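Local atomic coordinates of uncharacterized protein (Deinococcus radiodurans, PDB entry 2A1V), a protein that is of unknown function but belongs to the YjbR (DUF419) family, which is grouped with proteins related to the N-terminal domain of TfoX. Residues A[23-28]-A[34-39]; A[44-49]-A[88-93]. All blocks are in the same frame, centred on the assembly; numbering follows the deposited sequence. Where two conformers were deposited one is given.

Contact 1. Residues A[23-28]-A[34-39]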
loop_
_atom_site.group_PDB
_atom_site.type_symbol
_atom_site.label_atom_id
_atom_site.label_comp_id
_atom_site.label_asym_id
_atom_site.label_seq_id
_atom_site.Cartn_x
_atom_site.Cartn_y
_atom_site.Cartn_z
ATOM N N SER A 23 -12.010 0.776 -1.398
ATOM C CA SER A 23 -10.807 1.227 -2.024
ATOM C C SER A 23 -11.214 1.808 -3.376
ATOM O O SER A 23 -12.213 1.389 -3.971
ATOM C CB SER A 23 -9.768 0.126 -2.179
ATOM O OG SER A 23 -8.668 0.601 -2.956
ATOM N N LEU A 24 -10.442 2.793 -3.814
ATOM C CA LEU A 24 -10.748 3.597 -5.022
ATOM C C LEU A 24 -9.425 4.008 -5.694
ATOM O O LEU A 24 -8.468 4.417 -5.015
ATOM C CB LEU A 24 -11.443 4.893 -4.576
ATOM C CG LEU A 24 -12.677 4.852 -3.635
ATOM C CD1 LEU A 24 -12.686 6.014 -2.582
ATOM C CD2 LEU A 24 -13.962 4.864 -4.479
ATOM N N GLU A 25 -9.369 3.861 -7.009
ATOM C CA GLU A 25 -8.256 4.281 -7.818
ATOM C C GLU A 25 -8.497 5.648 -8.422
ATOM O O GLU A 25 -9.596 5.967 -8.858
ATOM C CB GLU A 25 -8.049 3.302 -8.947
ATOM C CG GLU A 25 -7.590 1.944 -8.474
ATOM C CD GLU A 25 -7.456 0.979 -9.655
ATOM O OE1 GLU A 25 -7.334 1.474 -10.783
ATOM O OE2 GLU A 25 -7.455 -0.247 -9.469
ATOM N N THR A 26 -7.460 6.467 -8.409
ATOM C CA THR A 26 -7.467 7.805 -9.005
ATOM C C THR A 26 -6.053 8.144 -9.476
ATOM O O THR A 26 -5.075 7.445 -9.136
ATOM C CB THR A 26 -7.915 8.952 -8.028
ATOM O OG1 THR A 26 -7.192 8.903 -6.789
ATOM C CG2 THR A 26 -9.400 8.909 -7.788
ATOM N N PHE A 27 -5.988 9.205 -10.273
ATOM C CA PHE A 27 -4.755 9.809 -10.757
ATOM C C PHE A 27 -4.821 11.318 -10.407
ATOM O O PHE A 27 -5.155 12.122 -11.253
ATOM C CB PHE A 27 -4.644 9.641 -12.286
ATOM C CG PHE A 27 -4.298 8.253 -12.744
ATOM C CD1 PHE A 27 -2.984 7.862 -12.886
ATOM C CD2 PHE A 27 -5.287 7.354 -13.058
ATOM C CE1 PHE A 27 -2.653 6.601 -13.349
ATOM C CE2 PHE A 27 -4.966 6.058 -13.512
ATOM C CZ PHE A 27 -3.658 5.695 -13.668
ATOM N N PRO A 28 -4.604 11.684 -9.122
ATOM C CA PRO A 28 -4.810 13.084 -8.699
ATOM C C PRO A 28 -3.668 14.069 -9.055
ATOM O O PRO A 28 -3.770 15.270 -8.786
ATOM C CB PRO A 28 -4.942 12.965 -7.164
ATOM C CG PRO A 28 -4.099 11.760 -6.826
ATOM C CD PRO A 28 -4.147 10.827 -8.002
ATOM N N LEU A 34 -0.767 6.466 -10.221
ATOM C CA LEU A 34 -1.928 5.779 -9.699
ATOM C C LEU A 34 -1.925 5.790 -8.153
ATOM O O LEU A 34 -0.957 5.387 -7.500
ATOM C CB LEU A 34 -1.932 4.347 -10.209
ATOM C CG LEU A 34 -3.126 3.459 -9.861
ATOM C CD1 LEU A 34 -4.516 3.999 -10.383
ATOM C CD2 LEU A 34 -2.842 2.071 -10.408
ATOM N N VAL A 35 -3.037 6.262 -7.600
ATOM C CA VAL A 35 -3.216 6.404 -6.158
ATOM C C VAL A 35 -4.423 5.577 -5.697
ATOM O O VAL A 35 -5.510 5.659 -6.243
ATOM C CB VAL A 35 -3.375 7.879 -5.771
ATOM C CG1 VAL A 35 -3.405 8.046 -4.254
ATOM C CG2 VAL A 35 -2.243 8.734 -6.352
ATOM N N PHE A 36 -4.176 4.725 -4.722
ATOM C CA PHE A 36 -5.218 3.949 -4.058
ATOM C C PHE A 36 -5.567 4.641 -2.763
ATOM O O PHE A 36 -4.693 4.932 -1.927
ATOM C CB PHE A 36 -4.781 2.507 -3.789
ATOM C CG PHE A 36 -4.362 1.768 -5.013
ATOM C CD1 PHE A 36 -3.045 1.817 -5.455
ATOM C CD2 PHE A 36 -5.287 0.993 -5.713
ATOM C CE1 PHE A 36 -2.639 1.129 -6.601
ATOM C CE2 PHE A 36 -4.899 0.268 -6.837
ATOM C CZ PHE A 36 -3.579 0.338 -7.292
ATOM N N LYS A 37 -6.857 4.922 -2.610
ATOM C CA LYS A 37 -7.378 5.627 -1.450
ATOM C C LYS A 37 -8.492 4.773 -0.848
ATOM O O LYS A 37 -9.129 3.973 -1.550
ATOM C CB LYS A 37 -7.876 7.020 -1.853
ATOM C CG LYS A 37 -6.766 8.007 -2.279
ATOM C CD LYS A 37 -7.312 9.378 -2.737
ATOM C CE LYS A 37 -6.238 10.478 -2.798
ATOM N NZ LYS A 37 -6.694 11.835 -3.323
ATOM N N VAL A 38 -8.688 4.916 0.456
ATOM C CA VAL A 38 -9.748 4.235 1.168
ATOM C C VAL A 38 -10.638 5.257 1.880
ATOM O O VAL A 38 -10.161 6.256 2.455
ATOM C CB VAL A 38 -9.166 3.187 2.179
ATOM C CG1 VAL A 38 -8.195 3.829 3.155
ATOM C CG2 VAL A 38 -10.240 2.490 2.959
ATOM N N GLY A 39 -11.935 4.998 1.825
ATOM C CA GLY A 39 -12.902 5.728 2.631
ATOM C C GLY A 39 -14.164 6.116 1.920
ATOM O O GLY A 39 -14.573 5.453 1.000
HETATM O O HOH W 1 -7.942 11.462 -5.799
#

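Contact 2. Residues A[44-49]-A[88-93]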
loop_
_atom_site.group_PDB
_atom_site.type_symbol
_atom_site.label_atom_id
_atom_site.label_comp_id
_atom_site.label_asym_id
_atom_site.label_seq_id
_atom_site.Cartn_x
_atom_site.Cartn_y
_atom_site.Cartn_z
ATOM N N SER A 44 -11.568 10.320 1.572
ATOM C CA SER A 44 -10.765 9.142 1.339
ATOM C C SER A 44 -9.287 9.451 1.516
ATOM O O SER A 44 -8.836 10.533 1.176
ATOM C CB SER A 44 -11.069 8.528 -0.040
ATOM O OG SER A 44 -10.748 9.411 -1.070
ATOM N N ARG A 45 -8.543 8.464 1.985
ATOM C CA ARG A 45 -7.161 8.631 2.411
ATOM C C ARG A 45 -6.230 7.668 1.661
ATOM O O ARG A 45 -6.464 6.470 1.646
ATOM C CB ARG A 45 -7.049 8.356 3.926
ATOM C CG ARG A 45 -7.912 9.254 4.863
ATOM C CD ARG A 45 -7.347 10.662 5.039
ATOM N NE ARG A 45 -7.898 11.612 4.069
ATOM C CZ ARG A 45 -8.746 12.614 4.325
ATOM N NH1 ARG A 45 -9.194 12.891 5.545
ATOM N NH2 ARG A 45 -9.148 13.360 3.321
ATOM N N MET A 46 -5.165 8.200 1.069
ATOM C CA MET A 46 -4.206 7.402 0.310
ATOM C C MET A 46 -3.457 6.361 1.149
ATOM O O MET A 46 -3.022 6.639 2.263
ATOM C CB MET A 46 -3.217 8.289 -0.475
ATOM C CG MET A 46 -2.394 9.191 0.357
ATOM S SD MET A 46 -1.556 10.580 -0.528
ATOM C CE MET A 46 -0.645 9.688 -1.715
ATOM N N TYR A 47 -3.316 5.154 0.589
ATOM C CA TYR A 47 -2.573 4.108 1.251
ATOM C C TYR A 47 -1.537 3.420 0.361
ATOM O O TYR A 47 -0.760 2.622 0.872
ATOM C CB TYR A 47 -3.541 3.071 1.877
ATOM C CG TYR A 47 -4.281 2.197 0.896
ATOM C CD1 TYR A 47 -3.707 1.026 0.400
ATOM C CD2 TYR A 47 -5.569 2.550 0.436
ATOM C CE1 TYR A 47 -4.389 0.233 -0.518
ATOM C CE2 TYR A 47 -6.240 1.766 -0.481
ATOM C CZ TYR A 47 -5.659 0.598 -0.941
ATOM O OH TYR A 47 -6.330 -0.197 -1.848
ATOM N N ALA A 48 -1.579 3.642 -0.952
ATOM C CA ALA A 48 -0.546 3.117 -1.849
ATOM C C ALA A 48 -0.482 3.978 -3.108
ATOM O O ALA A 48 -1.495 4.536 -3.518
ATOM C CB ALA A 48 -0.811 1.733 -2.204
ATOM N N LEU A 49 0.706 4.120 -3.691
ATOM C CA LEU A 49 0.856 4.873 -4.934
ATOM C C LEU A 49 1.933 4.225 -5.809
ATOM O O LEU A 49 2.949 3.695 -5.291
ATOM C CB LEU A 49 1.309 6.321 -4.686
ATOM C CG LEU A 49 0.781 7.296 -3.665
ATOM C CD1 LEU A 49 1.060 6.839 -2.209
ATOM C CD2 LEU A 49 1.481 8.641 -4.009
ATOM N N LYS A 88 8.724 9.871 7.501
ATOM C CA LYS A 88 8.453 9.289 8.799
ATOM C C LYS A 88 7.498 8.067 8.650
ATOM O O LYS A 88 7.516 7.170 9.482
ATOM C CB LYS A 88 7.797 10.330 9.738
ATOM C CG LYS A 88 8.731 11.409 10.291
ATOM C CD LYS A 88 8.087 12.372 11.353
ATOM C CE LYS A 88 6.794 13.096 10.837
ATOM N NZ LYS A 88 7.049 13.922 9.629
ATOM N N HIS A 89 6.636 8.069 7.619
ATOM C CA HIS A 89 5.556 7.065 7.521
ATOM C C HIS A 89 5.488 6.253 6.247
ATOM O O HIS A 89 4.877 5.183 6.225
ATOM C CB HIS A 89 4.222 7.745 7.780
ATOM C CG HIS A 89 4.149 8.421 9.119
ATOM N ND1 HIS A 89 3.965 7.720 10.279
ATOM C CD2 HIS A 89 4.282 9.718 9.483
ATOM C CE1 HIS A 89 3.945 8.554 11.303
ATOM N NE2 HIS A 89 4.133 9.775 10.848
ATOM N N TRP A 90 6.137 6.736 5.208
ATOM C CA TRP A 90 6.130 6.079 3.851
ATOM C C TRP A 90 7.488 5.544 3.395
ATOM O O TRP A 90 8.521 6.185 3.551
ATOM C CB TRP A 90 5.720 7.078 2.800
ATOM C CG TRP A 90 4.332 7.546 2.867
ATOM C CD1 TRP A 90 3.876 8.533 3.620
ATOM C CD2 TRP A 90 3.212 7.044 2.128
ATOM N NE1 TRP A 90 2.545 8.744 3.388
ATOM C CE2 TRP A 90 2.102 7.839 2.475
ATOM C CE3 TRP A 90 3.035 5.997 1.206
ATOM C CZ2 TRP A 90 0.818 7.603 1.978
ATOM C CZ3 TRP A 90 1.744 5.779 0.682
ATOM C CH2 TRP A 90 0.664 6.567 1.082
ATOM N N VAL A 91 7.471 4.371 2.803
ATOM C CA VAL A 91 8.641 3.835 2.098
ATOM C C VAL A 91 8.246 3.589 0.644
ATOM O O VAL A 91 7.057 3.499 0.337
ATOM C CB VAL A 91 9.150 2.506 2.710
ATOM C CG1 VAL A 91 9.771 2.740 4.152
ATOM C CG2 VAL A 91 8.033 1.387 2.701
ATOM N N THR A 92 9.243 3.458 -0.221
ATOM C CA THR A 92 9.037 3.172 -1.653
ATOM C C THR A 92 9.846 1.888 -1.954
ATOM O O THR A 92 11.031 1.796 -1.644
ATOM C CB THR A 92 9.454 4.448 -2.556
ATOM O OG1 THR A 92 8.553 5.523 -2.295
ATOM C CG2 THR A 92 9.442 4.142 -4.055
ATOM N N VAL A 93 9.150 0.880 -2.453
ATOM C CA VAL A 93 9.689 -0.438 -2.766
ATOM C C VAL A 93 9.742 -0.647 -4.269
ATOM O O VAL A 93 8.705 -0.476 -4.980
ATOM C CB VAL A 93 8.807 -1.572 -2.203
ATOM C CG1 VAL A 93 9.503 -2.881 -2.349
ATOM C CG2 VAL A 93 8.515 -1.319 -0.767
#

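Contact 1. Residues A[23-28]-A[34-39]
The shortest bond between residues 23-28 and 34-39 runs from Val35 N to Thr26 O, 2.8 Å long and fairly straight at 166°. Thr26 N answers it by donating to Val35 O at 3.0 Å, and Leu24 and Lys37 repeat the reciprocal pattern: Leu24 N reaches Lys37 O, and Lys37 N reaches Leu24 O. These two hydrogen-bonded pairs alternate with the non-hydrogen-bonded pairs Glu25-Phe36 and Ser23-Val38, the ladder of an antiparallel beta hairpin.

Glu25 and Phe36 share a face and run side by side. With CG beside the backbone N (chi1 -67°) and the chain extended beyond it, Glu25 lays its methylene CG 3.6 Å from Phe36 CE2, while its carboxylate plane stands 74° from the ring. A long acid suits this place because its stem serves the aromatic neighbour and OE1 goes on to a salt bridge with Arg14. Shortening the residue to alanine is likely to leave Arg14 without this carboxylate and to open a gap beside the Phe36 ring.

Just past the end of strand 23-26, the Phe27 ring receives methyl CD1 of Leu34 over one face, 4.1 Å from its centroid, in a CH-pi contact. Pro28 lies against Val35, on the side of the sheet that carries Thr26 and Lys37; their modelled approach is tighter than usual and is best not read closely. A water joins Thr26 OG1 to Lys37 NZ in one of the two lysine conformers, a bridge that is therefore doubtful. Gly39 turns the chain through backbone angles that a side chain would strain.

In the sheet, 23-26 is an outermost strand and 33-38 lies between it and strand 43-51. Helix 10-17 packs on Leu34 and Phe36, and helix 101-119 receives Val38 through Tyr112, Val115 and Thr116.

Contact 2. Residues A[44-49]-A[88-93]
Trp90 makes the whole of the meeting between 88-93 and 44-49, bringing the far end of its six-membered ring to Met46, Tyr47, Ala48 and Leu49. Just before it, His89 is hydrogen-bonded through its backbone to Val63.

At Trp90 the side chain sets off toward 44-49 at its first bond, with CG beside the backbone N (chi1 -67°), and the indole is long enough to span strands that are not neighbours. Met46 meets it nearly at a right angle: its CG lies 3.9 Å from Trp90 CZ2. That methylene is presented by a first torsion that places CG between the backbone N and the carbonyl carbon (chi1 60°), and the flexible, unbranched methionine suits a broad aromatic partner. The farthest corner of the indole, CH2, comes against main chain, with Met46 O at 3.9 Å and Tyr47 C at 3.9 Å. Ala48 N lies near the ring plane at the edge, 4.2 Å from the same CH2. This backbone belongs to a classic beta bulge, in which Tyr47 and Ala48 together face Phe36. Leu49 also turns its CD1 methyl to the indole, but the modelled approach is too close to be trusted in detail.

Farther along, Thr92 OG1 is hydrogen-bonded to Ser60 OG and Tyr83 N, a polar side chain satisfied within the fold.

Strand 58-62 stands between the two strands in the antiparallel sheet, so they run roughly parallel, 23° apart with axes 9.4 Å from each other. Lys62 and Leu85 also touch Trp90, while Tyr47, Ala48 and Val93 pack on helix 101-119.

The two contacts follow one another in sequence, with contact 1 complete before residue 44, and their centres lie about 11 Å apart in one antiparallel sheet. The join is the pairing of strand 33-38 with strand 43-51: Val38 O lies 2.8 Å from Arg45 N, a probable hydrogen bond, and Lys37 CG packs 3.7 Å from Met46 CA. A second tie skips the intervening strand, since Ser23 OG lies 2.7 Å from Tyr47 OH and probably hydrogen-bonds to it. Contact 1 thus lies at the margin of the sheet, between neighbouring strands, whereas the tryptophan of contact 2 bridges across a strand nearer the middle. With the function unassigned, neither contact can be tied to an active site or ligand.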